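Local atomic coordinates of uncharacterized bacterial lipoprotein (Bacteroides thetaiotaomicron VPI-5482, PDB entry 3GF6), a protein that is of unknown function but, as a bacterial lipoprotein with an all-beta fold, is probably tethered to the cell envelope by a lipid. Residues D28-R33 against Q70-F75; I61-Q66 against F190-N195; A110-K115 against L217-E222; Y133-L138 against F154-G159. All blocks are in the same frame, centred on the assembly; numbering follows the deposited sequence. Where two conformers were deposited one is given.

In the fold
The four contacts draw on the two antiparallel sheets of an all-beta chain. Contacts 1 and 3, with centres 11 Å apart, share the sheet that holds strands 29-35, 112-123 and 203-219; contact 1 packs a loop on strand 29-35, and L217 pairs with A32. Contacts 2 and 4, 10 Å apart, share the other sheet, where strand 187-198 lies beside strand 129-139. Between the two groups the centres are 20 to 25 Å apart, yet V114 CG1 of contact 3 reaches L138 CD2 of contact 4 at 3.8 Å, consistent with a beta sandwich. Contacts 1 and 2 cross along the chain; contacts 1 to 3 join distant parts, whereas contact 4, nested within 2 and 3, is local.

Contact 1 (D28-R33 against Q70-F75); sequences DVLVAR and QNVADF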
# COMPACT_ATOMS: atom_id res chain seq x y z
N ASP A 28 -11.90 -17.33 -16.67
CA ASP A 28 -10.97 -16.43 -15.99
C ASP A 28 -10.04 -17.30 -15.16
O ASP A 28 -10.38 -18.44 -14.85
CB ASP A 28 -11.75 -15.41 -15.16
CG ASP A 28 -12.68 -14.57 -16.03
OD1 ASP A 28 -12.20 -14.09 -17.08
OD2 ASP A 28 -13.87 -14.43 -15.72
N VAL A 29 -8.84 -16.81 -14.86
CA VAL A 29 -7.86 -17.61 -14.12
C VAL A 29 -7.35 -16.80 -12.94
O VAL A 29 -6.86 -15.66 -13.10
CB VAL A 29 -6.67 -18.04 -15.02
CG1 VAL A 29 -5.59 -18.80 -14.22
CG2 VAL A 29 -7.20 -18.87 -16.19
N LEU A 30 -7.46 -17.38 -11.74
CA LEU A 30 -6.87 -16.79 -10.55
C LEU A 30 -5.38 -17.03 -10.60
O LEU A 30 -4.95 -18.17 -10.61
CB LEU A 30 -7.43 -17.40 -9.26
CG LEU A 30 -6.91 -16.85 -7.92
CD1 LEU A 30 -7.48 -15.49 -7.61
CD2 LEU A 30 -7.22 -17.83 -6.75
N VAL A 31 -4.58 -15.96 -10.65
CA VAL A 31 -3.13 -16.11 -10.76
C VAL A 31 -2.41 -15.75 -9.48
O VAL A 31 -1.26 -16.11 -9.29
CB VAL A 31 -2.53 -15.37 -11.98
CG1 VAL A 31 -3.01 -16.09 -13.31
CG2 VAL A 31 -2.83 -13.88 -12.00
N ALA A 32 -3.07 -15.03 -8.61
CA ALA A 32 -2.51 -14.75 -7.28
C ALA A 32 -3.67 -14.48 -6.30
O ALA A 32 -4.72 -13.87 -6.66
CB ALA A 32 -1.50 -13.57 -7.29
N ARG A 33 -3.48 -14.98 -5.10
CA ARG A 33 -4.41 -14.78 -3.99
C ARG A 33 -3.67 -14.95 -2.68
O ARG A 33 -2.95 -15.95 -2.46
CB ARG A 33 -5.59 -15.76 -4.06
CG ARG A 33 -6.47 -15.80 -2.78
CD ARG A 33 -7.77 -16.57 -3.00
NE ARG A 33 -8.52 -16.59 -1.75
CZ ARG A 33 -8.65 -17.63 -0.94
NH1 ARG A 33 -8.12 -18.81 -1.24
NH2 ARG A 33 -9.35 -17.50 0.18
N GLN A 70 -3.12 -22.15 -2.07
CA GLN A 70 -2.16 -23.19 -2.41
C GLN A 70 -2.18 -23.58 -3.89
O GLN A 70 -1.31 -24.35 -4.34
CB GLN A 70 -2.34 -24.40 -1.51
CG GLN A 70 -2.01 -24.10 -0.04
CD GLN A 70 -0.61 -23.60 0.13
OE1 GLN A 70 -0.35 -22.41 0.42
NE2 GLN A 70 0.34 -24.49 -0.13
N ASN A 71 -3.11 -23.05 -4.65
CA ASN A 71 -3.16 -23.37 -6.08
C ASN A 71 -2.52 -22.31 -7.01
O ASN A 71 -2.62 -22.41 -8.26
CB ASN A 71 -4.60 -23.56 -6.48
CG ASN A 71 -5.33 -24.51 -5.55
OD1 ASN A 71 -4.94 -25.66 -5.39
ND2 ASN A 71 -6.34 -24.01 -4.88
N VAL A 72 -1.90 -21.29 -6.43
CA VAL A 72 -1.23 -20.25 -7.20
C VAL A 72 0.28 -20.23 -6.90
O VAL A 72 0.73 -20.70 -5.84
CB VAL A 72 -1.80 -18.85 -6.92
CG1 VAL A 72 -3.35 -18.81 -7.14
CG2 VAL A 72 -1.42 -18.36 -5.51
N ALA A 73 1.04 -19.64 -7.82
CA ALA A 73 2.48 -19.46 -7.62
C ALA A 73 2.76 -18.55 -6.43
O ALA A 73 2.00 -17.64 -6.16
CB ALA A 73 3.11 -18.83 -8.88
N ASP A 74 3.89 -18.76 -5.77
CA ASP A 74 4.38 -17.80 -4.80
C ASP A 74 4.46 -16.41 -5.39
O ASP A 74 4.82 -16.25 -6.55
CB ASP A 74 5.78 -18.16 -4.32
CG ASP A 74 5.81 -19.40 -3.44
OD1 ASP A 74 4.73 -19.95 -3.08
OD2 ASP A 74 6.95 -19.79 -3.11
N PHE A 75 4.13 -15.40 -4.59
CA PHE A 75 4.26 -14.01 -5.03
C PHE A 75 4.59 -13.14 -3.85
O PHE A 75 4.39 -13.54 -2.70
CB PHE A 75 3.03 -13.52 -5.82
CG PHE A 75 1.73 -13.35 -5.02
CD1 PHE A 75 1.03 -14.45 -4.54
CD2 PHE A 75 1.19 -12.08 -4.79
CE1 PHE A 75 -0.18 -14.28 -3.84
CE2 PHE A 75 0.00 -11.90 -4.07
CZ PHE A 75 -0.67 -13.01 -3.59
O HOH W 1 -5.37 -20.79 -9.58
O HOH W 2 1.20 -15.72 -7.87
O HOH W 3 -0.12 -18.36 -10.29
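A32 CB stands almost exactly over the middle of the F75 ring, 3.6 Å from its centroid and only 4° off the ring normal, a CH-pi contact in which a single methyl meets the whole face. At the rim of the same ring, and in its plane, R33 O approaches CE1 to 3.5 Å. V72 makes the second apolar contact: its CG1 meets L30 CD2 at 4.0 Å, while its CB rests 3.7 Å from V31 O. The backbones themselves are joined through solvent. V31 O accepts from two waters, one of which also accepts from A73 N, at 3.0 Å from that nitrogen; the other donates to A73 O as well. With an alanine in place of F75, A32 CB would probably lose the flat surface against it and a gap would open beside R33 O. Just outside, the R33 guanidinium forms a salt bridge with D69, and the F75 ring also touches F215 of strand 203-219. The strand-loop contact thus falls at an irregular point of strand 29-35: V31 and A32 both face L217 and share backbone hydrogen bonds with it. That two-against-one register, with V31 at phi -109° and psi -17°, defines a classic beta bulge.

Contact 2 (I61-Q66 against F190-N195); sequences IDLKNQ and FNLFIN
I61 with L192 and D62 with N191 form antiparallel pairs of a beta sheet, the last two on strand 56-62 before residues 63-66 leave strand 187-198. I61 and L192 are the hydrogen-bonded pair: I61 N donates to L192 O at 2.8 Å and 163°, and L192 N returns a longer bond of 3.2 Å to I61 O. D62 and N191 are the non-hydrogen-bonded pair, their side chains lying side by side on the face opposite I61 and L192. On the I61 face the two side chains run next to each other, CB to CB at 3.9 Å, and I61 CG1 goes on to meet I194 CD1 at 4.0 Å. Past the strand end L63 takes over the packing, and its two methyls serve different partners. L63 CD1 stands 3.6 Å above the F190 ring centre in a CH-pi contact, whereas the L63 and L192 side chains cross at about a right angle, with L63 CD2 4.0 Å from L192 CG. An alanine at F190 would probably leave L63 CD1 without the ring face beneath it and the leucine freer to turn. The contact is buried: D62 pairs with K82 of strand 82-85, N191 and F193 bond to Q137 and Y135 of strand 129-139, and I61 and L192 both touch L207 of strand 203-219, in the other sheet.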
# COMPACT_ATOMS: atom_id res chain seq x y z
N ILE A 61 5.00 1.11 3.19
CA ILE A 61 4.66 -0.23 3.65
C ILE A 61 4.47 -1.11 2.43
O ILE A 61 3.71 -0.79 1.47
CB ILE A 61 3.36 -0.25 4.49
CG1 ILE A 61 3.43 0.73 5.66
CG2 ILE A 61 3.04 -1.71 4.96
CD1 ILE A 61 4.57 0.48 6.61
N ASP A 62 5.16 -2.25 2.43
CA ASP A 62 4.88 -3.32 1.45
C ASP A 62 3.73 -4.11 2.05
O ASP A 62 3.87 -4.71 3.12
CB ASP A 62 6.08 -4.26 1.25
CG ASP A 62 7.22 -3.62 0.43
OD1 ASP A 62 7.10 -2.49 -0.08
OD2 ASP A 62 8.28 -4.24 0.33
N LEU A 63 2.60 -4.13 1.36
CA LEU A 63 1.37 -4.73 1.91
C LEU A 63 1.29 -6.21 1.56
O LEU A 63 1.36 -6.59 0.39
CB LEU A 63 0.14 -4.01 1.38
CG LEU A 63 -0.05 -2.59 1.94
CD1 LEU A 63 -1.10 -1.92 1.05
CD2 LEU A 63 -0.46 -2.60 3.39
N LYS A 64 1.16 -7.03 2.59
CA LYS A 64 1.19 -8.48 2.41
C LYS A 64 0.12 -9.13 3.30
O LYS A 64 -0.27 -8.57 4.31
CB LYS A 64 2.57 -9.04 2.78
CG LYS A 64 3.69 -8.49 1.91
CD LYS A 64 5.05 -9.13 2.24
CE LYS A 64 6.11 -8.40 1.42
NZ LYS A 64 7.46 -8.96 1.60
N ASN A 65 -0.29 -10.35 2.92
CA ASN A 65 -1.18 -11.19 3.71
C ASN A 65 -0.50 -12.54 3.94
O ASN A 65 0.22 -13.00 3.05
CB ASN A 65 -2.55 -11.37 3.04
CG ASN A 65 -3.23 -10.04 2.75
OD1 ASN A 65 -3.46 -9.28 3.66
ND2 ASN A 65 -3.54 -9.76 1.47
N GLN A 66 -0.73 -13.16 5.10
CA GLN A 66 0.14 -14.26 5.56
C GLN A 66 -0.10 -15.60 4.84
O GLN A 66 0.82 -16.42 4.80
CB GLN A 66 0.07 -14.47 7.06
CG GLN A 66 0.63 -13.30 7.90
CD GLN A 66 0.97 -13.71 9.32
OE1 GLN A 66 0.15 -13.56 10.24
NE2 GLN A 66 2.15 -14.27 9.50
N PHE A 190 1.35 -2.56 -4.69
CA PHE A 190 0.31 -2.32 -3.64
C PHE A 190 1.01 -1.95 -2.36
O PHE A 190 1.75 -2.75 -1.79
CB PHE A 190 -0.61 -3.54 -3.53
CG PHE A 190 -1.79 -3.36 -2.62
CD1 PHE A 190 -2.57 -2.19 -2.64
CD2 PHE A 190 -2.18 -4.42 -1.79
CE1 PHE A 190 -3.69 -2.06 -1.78
CE2 PHE A 190 -3.27 -4.29 -0.94
CZ PHE A 190 -4.02 -3.11 -0.93
N ASN A 191 0.84 -0.68 -1.97
CA ASN A 191 1.60 -0.09 -0.88
C ASN A 191 0.80 0.95 -0.11
O ASN A 191 -0.21 1.46 -0.60
CB ASN A 191 2.88 0.62 -1.35
CG ASN A 191 3.82 -0.28 -2.10
OD1 ASN A 191 4.80 -0.84 -1.53
ND2 ASN A 191 3.56 -0.44 -3.39
N LEU A 192 1.27 1.23 1.10
CA LEU A 192 0.94 2.46 1.81
C LEU A 192 2.15 3.40 1.74
O LEU A 192 3.31 2.97 1.88
CB LEU A 192 0.61 2.24 3.28
CG LEU A 192 -0.58 1.35 3.64
CD1 LEU A 192 -0.73 1.25 5.18
CD2 LEU A 192 -1.83 1.89 3.04
N PHE A 193 1.87 4.68 1.52
CA PHE A 193 2.87 5.74 1.58
C PHE A 193 2.49 6.69 2.72
O PHE A 193 1.32 7.11 2.81
CB PHE A 193 2.94 6.46 0.21
CG PHE A 193 3.50 5.59 -0.89
CD1 PHE A 193 4.86 5.40 -1.03
CD2 PHE A 193 2.67 5.00 -1.80
CE1 PHE A 193 5.36 4.56 -1.98
CE2 PHE A 193 3.17 4.19 -2.78
CZ PHE A 193 4.53 4.01 -2.92
N ILE A 194 3.45 6.93 3.64
CA ILE A 194 3.21 7.64 4.89
C ILE A 194 4.26 8.70 5.14
O ILE A 194 5.43 8.53 4.80
CB ILE A 194 3.16 6.64 6.11
CG1 ILE A 194 1.98 5.70 5.98
CG2 ILE A 194 3.06 7.41 7.49
CD1 ILE A 194 2.18 4.38 6.76
N ASN A 195 3.87 9.81 5.77
CA ASN A 195 4.84 10.72 6.36
C ASN A 195 4.33 11.13 7.74
O ASN A 195 3.17 11.44 7.89
CB ASN A 195 5.06 11.99 5.53
CG ASN A 195 6.16 12.87 6.13
OD1 ASN A 195 7.26 12.38 6.42
ND2 ASN A 195 5.86 14.16 6.37
O HOH W 4 3.69 -5.02 -1.54

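Contact 3 (A110-K115 against L217-E222); sequences AKYAVK and LYEQSE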
# COMPACT_ATOMS: atom_id res chain seq x y z
N ALA A 110 -1.98 -9.93 -21.59
CA ALA A 110 -2.89 -10.24 -20.49
C ALA A 110 -3.70 -9.01 -20.05
O ALA A 110 -3.20 -7.88 -20.04
CB ALA A 110 -2.13 -10.86 -19.30
N LYS A 111 -4.98 -9.24 -19.74
CA LYS A 111 -5.84 -8.25 -19.10
C LYS A 111 -6.16 -8.77 -17.71
O LYS A 111 -6.48 -9.96 -17.55
CB LYS A 111 -7.14 -8.05 -19.90
CG LYS A 111 -6.96 -7.32 -21.25
CD LYS A 111 -6.44 -5.88 -21.04
CE LYS A 111 -6.30 -5.10 -22.36
NZ LYS A 111 -5.28 -5.65 -23.32
N TYR A 112 -6.10 -7.89 -16.72
CA TYR A 112 -6.17 -8.30 -15.34
C TYR A 112 -7.33 -7.66 -14.58
O TYR A 112 -7.71 -6.52 -14.86
CB TYR A 112 -4.87 -7.94 -14.62
CG TYR A 112 -3.65 -8.71 -15.04
CD1 TYR A 112 -3.43 -9.99 -14.58
CD2 TYR A 112 -2.70 -8.14 -15.91
CE1 TYR A 112 -2.27 -10.71 -14.93
CE2 TYR A 112 -1.53 -8.81 -16.27
CZ TYR A 112 -1.33 -10.13 -15.78
OH TYR A 112 -0.21 -10.84 -16.12
N ALA A 113 -7.85 -8.40 -13.59
CA ALA A 113 -8.85 -7.87 -12.66
C ALA A 113 -8.33 -8.11 -11.26
O ALA A 113 -7.70 -9.14 -11.00
CB ALA A 113 -10.21 -8.57 -12.86
N VAL A 114 -8.60 -7.17 -10.36
CA VAL A 114 -8.15 -7.22 -8.98
C VAL A 114 -9.36 -7.11 -8.05
O VAL A 114 -10.24 -6.28 -8.26
CB VAL A 114 -7.12 -6.07 -8.66
CG1 VAL A 114 -6.83 -5.94 -7.17
CG2 VAL A 114 -5.80 -6.31 -9.41
N LYS A 115 -9.36 -7.93 -7.01
CA LYS A 115 -10.32 -7.82 -5.91
C LYS A 115 -9.50 -7.81 -4.65
O LYS A 115 -8.66 -8.72 -4.43
CB LYS A 115 -11.27 -9.03 -5.88
CG LYS A 115 -12.07 -9.20 -7.21
CD LYS A 115 -12.98 -10.40 -7.18
CE LYS A 115 -13.85 -10.50 -8.43
NZ LYS A 115 -14.90 -9.47 -8.47
N LEU A 217 -5.88 -11.62 -7.77
CA LEU A 217 -5.55 -11.18 -9.12
C LEU A 217 -5.99 -12.26 -10.14
O LEU A 217 -5.60 -13.42 -10.02
CB LEU A 217 -4.06 -10.93 -9.27
CG LEU A 217 -3.56 -10.43 -10.63
CD1 LEU A 217 -4.17 -9.06 -11.02
CD2 LEU A 217 -2.01 -10.33 -10.61
N TYR A 218 -6.79 -11.83 -11.10
CA TYR A 218 -7.28 -12.67 -12.17
C TYR A 218 -6.69 -12.24 -13.51
O TYR A 218 -6.57 -11.04 -13.78
CB TYR A 218 -8.81 -12.58 -12.26
CG TYR A 218 -9.49 -13.08 -11.02
CD1 TYR A 218 -9.69 -12.24 -9.92
CD2 TYR A 218 -9.88 -14.42 -10.91
CE1 TYR A 218 -10.29 -12.73 -8.74
CE2 TYR A 218 -10.48 -14.90 -9.75
CZ TYR A 218 -10.67 -14.05 -8.68
OH TYR A 218 -11.27 -14.52 -7.55
N GLU A 219 -6.37 -13.22 -14.36
CA GLU A 219 -6.22 -13.01 -15.78
C GLU A 219 -7.61 -13.19 -16.39
O GLU A 219 -8.25 -14.20 -16.16
CB GLU A 219 -5.26 -14.01 -16.40
CG GLU A 219 -3.82 -13.84 -16.09
CD GLU A 219 -2.93 -14.85 -16.82
OE1 GLU A 219 -3.43 -15.60 -17.69
OE2 GLU A 219 -1.73 -14.93 -16.47
N GLN A 220 -8.10 -12.19 -17.12
CA GLN A 220 -9.43 -12.26 -17.75
C GLN A 220 -9.43 -13.07 -19.04
O GLN A 220 -8.54 -12.92 -19.86
CB GLN A 220 -9.95 -10.85 -18.05
CG GLN A 220 -10.14 -10.03 -16.83
CD GLN A 220 -10.53 -8.58 -17.10
OE1 GLN A 220 -10.11 -7.70 -16.37
NE2 GLN A 220 -11.37 -8.34 -18.10
N SER A 221 -10.46 -13.90 -19.22
CA SER A 221 -10.74 -14.52 -20.53
C SER A 221 -10.91 -13.43 -21.62
O SER A 221 -11.60 -12.43 -21.39
CB SER A 221 -12.00 -15.38 -20.45
N GLU A 222 -10.27 -13.63 -22.78
CA GLU A 222 -10.34 -12.68 -23.92
C GLU A 222 -11.50 -13.00 -24.85
O GLU A 222 -12.47 -13.62 -24.43
CB GLU A 222 -9.04 -12.69 -24.74
O HOH W 5 -6.12 -11.92 -20.39
O HOH W 6 -0.16 -13.47 -15.24
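Y112 runs from its CB, 3.8 Å from L217 CD1, to a hydroxyl bound by water beside E219. Along the way CD1 comes 3.4 Å from Y218 O, which lies near the ring plane at its edge, and CE1 meets E219 CG at 3.7 Å. Tyrosine and glutamate lie side by side and point the same way, the ring and carboxylate planes turned 79° apart. At the tip a water joins Y112 OH to E219 OE2, while S105 OG is a further hydrogen-bonding partner of the hydroxyl; F185 stacks on the ring. Y112 and E219 form a non-hydrogen-bonded pair of an antiparallel sheet, whose strand segments 112-115 and 217-219 run at 157° to each other. In the next pair, A113 and Y218 exchange backbone bonds in both directions, Y218 N reaching A113 O at 2.8 Å. Further along, Q220 N donates to K111 O, nearly straight at 176°. On the Y112 face L217 CD1 also touches V114 CG2 at 3.6 Å. On the other face K115 CD lies 3.9 Å from Y218 CE1, and its NZ forms a salt bridge with D179.

Contact 4 (Y133-L138 against F154-G159); sequences YVYAQL and FMCKGG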
# COMPACT_ATOMS: atom_id res chain seq x y z
N TYR A 133 0.57 12.64 6.24
CA TYR A 133 -0.26 12.04 5.20
C TYR A 133 -0.15 10.53 5.25
O TYR A 133 0.84 9.99 5.77
CB TYR A 133 0.09 12.60 3.81
CG TYR A 133 1.39 12.08 3.17
CD1 TYR A 133 1.44 10.83 2.56
CD2 TYR A 133 2.51 12.87 3.11
CE1 TYR A 133 2.63 10.35 2.02
CE2 TYR A 133 3.69 12.44 2.51
CZ TYR A 133 3.75 11.17 1.97
OH TYR A 133 4.90 10.73 1.34
N VAL A 134 -1.16 9.87 4.72
CA VAL A 134 -1.18 8.41 4.56
C VAL A 134 -2.11 8.07 3.41
O VAL A 134 -3.24 8.57 3.35
CB VAL A 134 -1.60 7.66 5.86
CG1 VAL A 134 -2.91 8.20 6.49
CG2 VAL A 134 -1.74 6.15 5.60
N TYR A 135 -1.66 7.22 2.52
CA TYR A 135 -2.52 6.71 1.47
C TYR A 135 -2.16 5.31 0.99
O TYR A 135 -0.99 4.93 1.06
CB TYR A 135 -2.55 7.65 0.28
CG TYR A 135 -1.30 7.83 -0.56
CD1 TYR A 135 -0.28 8.68 -0.16
CD2 TYR A 135 -1.18 7.21 -1.78
CE1 TYR A 135 0.82 8.91 -1.00
CE2 TYR A 135 -0.08 7.41 -2.60
CZ TYR A 135 0.91 8.25 -2.20
OH TYR A 135 1.93 8.50 -3.04
N ALA A 136 -3.18 4.58 0.52
CA ALA A 136 -3.04 3.24 -0.07
C ALA A 136 -3.11 3.37 -1.58
O ALA A 136 -3.91 4.15 -2.12
CB ALA A 136 -4.12 2.25 0.46
N GLN A 137 -2.23 2.66 -2.27
CA GLN A 137 -2.18 2.75 -3.71
C GLN A 137 -1.90 1.44 -4.42
O GLN A 137 -0.97 0.71 -4.07
CB GLN A 137 -1.14 3.78 -4.13
CG GLN A 137 -1.08 4.04 -5.59
CD GLN A 137 -0.48 5.39 -5.87
OE1 GLN A 137 -1.19 6.38 -5.89
NE2 GLN A 137 0.85 5.44 -6.09
N LEU A 138 -2.74 1.16 -5.41
CA LEU A 138 -2.55 0.07 -6.37
C LEU A 138 -2.26 0.74 -7.71
O LEU A 138 -3.04 1.58 -8.14
CB LEU A 138 -3.81 -0.75 -6.48
CG LEU A 138 -3.79 -1.99 -7.33
CD1 LEU A 138 -2.89 -3.03 -6.56
CD2 LEU A 138 -5.26 -2.49 -7.64
N PHE A 154 -4.27 2.83 -10.41
CA PHE A 154 -5.55 2.09 -10.50
C PHE A 154 -6.46 2.41 -9.30
O PHE A 154 -7.68 2.50 -9.44
CB PHE A 154 -5.30 0.57 -10.60
CG PHE A 154 -4.44 0.16 -11.79
CD1 PHE A 154 -4.52 0.82 -13.01
CD2 PHE A 154 -3.49 -0.87 -11.64
CE1 PHE A 154 -3.71 0.44 -14.08
CE2 PHE A 154 -2.68 -1.24 -12.70
CZ PHE A 154 -2.79 -0.59 -13.92
N MSE A 155 -5.85 2.56 -8.12
CA MSE A 155 -6.56 2.86 -6.89
C MSE A 155 -5.66 3.73 -6.06
O MSE A 155 -4.47 3.45 -5.85
CB MSE A 155 -6.93 1.60 -6.08
CG MSE A 155 -7.91 1.85 -4.93
SE MSE A 155 -7.70 0.60 -3.46
CE MSE A 155 -5.98 1.23 -2.72
N CYS A 156 -6.23 4.82 -5.57
CA CYS A 156 -5.51 5.71 -4.67
C CYS A 156 -6.50 6.24 -3.65
O CYS A 156 -7.44 6.94 -4.01
CB CYS A 156 -4.84 6.87 -5.43
SG CYS A 156 -3.82 7.92 -4.37
N LYS A 157 -6.30 5.89 -2.39
CA LYS A 157 -7.17 6.30 -1.29
C LYS A 157 -6.33 6.88 -0.17
O LYS A 157 -5.56 6.16 0.51
CB LYS A 157 -8.08 5.17 -0.80
CG LYS A 157 -9.18 4.79 -1.81
CD LYS A 157 -9.89 3.52 -1.44
CE LYS A 157 -10.79 3.04 -2.62
NZ LYS A 157 -11.88 3.98 -3.09
N GLY A 158 -6.46 8.18 0.01
CA GLY A 158 -5.74 8.91 1.04
C GLY A 158 -6.56 9.64 2.07
O GLY A 158 -7.74 9.98 1.89
N GLY A 159 -5.93 9.89 3.20
CA GLY A 159 -6.53 10.76 4.22
C GLY A 159 -7.87 10.21 4.67
O GLY A 159 -8.00 8.99 4.89
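The Y135 ring has C156 SG at an oblique position, 4.7 Å from its centroid and 51° off the normal, a sulfur-aromatic contact whose closest ring atom is CD2. Y133 CD1 and Q137 CD lie at the ring's edge, in its plane, and the F193 ring of strand 187-198 meets it with the planes inclined at about 35°. The Y135 CB, for its part, packs at 3.5 Å on G158 CA. G158 has no CB to crowd Y135 CB, consistent with the CA atoms of the two residues coming within 3.9 Å of each other. Next to the sulfur, buried Q137 OE1 is 3.4 Å from C156 SG and has no firmly assigned partner. On the opposite face M155, a selenomethionine, folds back at chi3 (71°), and its CE rests 3.8 Å from A136 CB. L138 O accepts from both F154 N, at 2.9 Å, and M155 N, at 3.0 Å; two residues facing one make this a classic beta bulge. At the other end G159 N donates to V134 O almost straight. Strand 153-158 lies between strands 129-139 and 14-16, with K157 in salt bridges to D14 and E16. Strand 129-139 pairs on with 187-198, while L138 and M155 reach across to V114 and I176 of the second sheet.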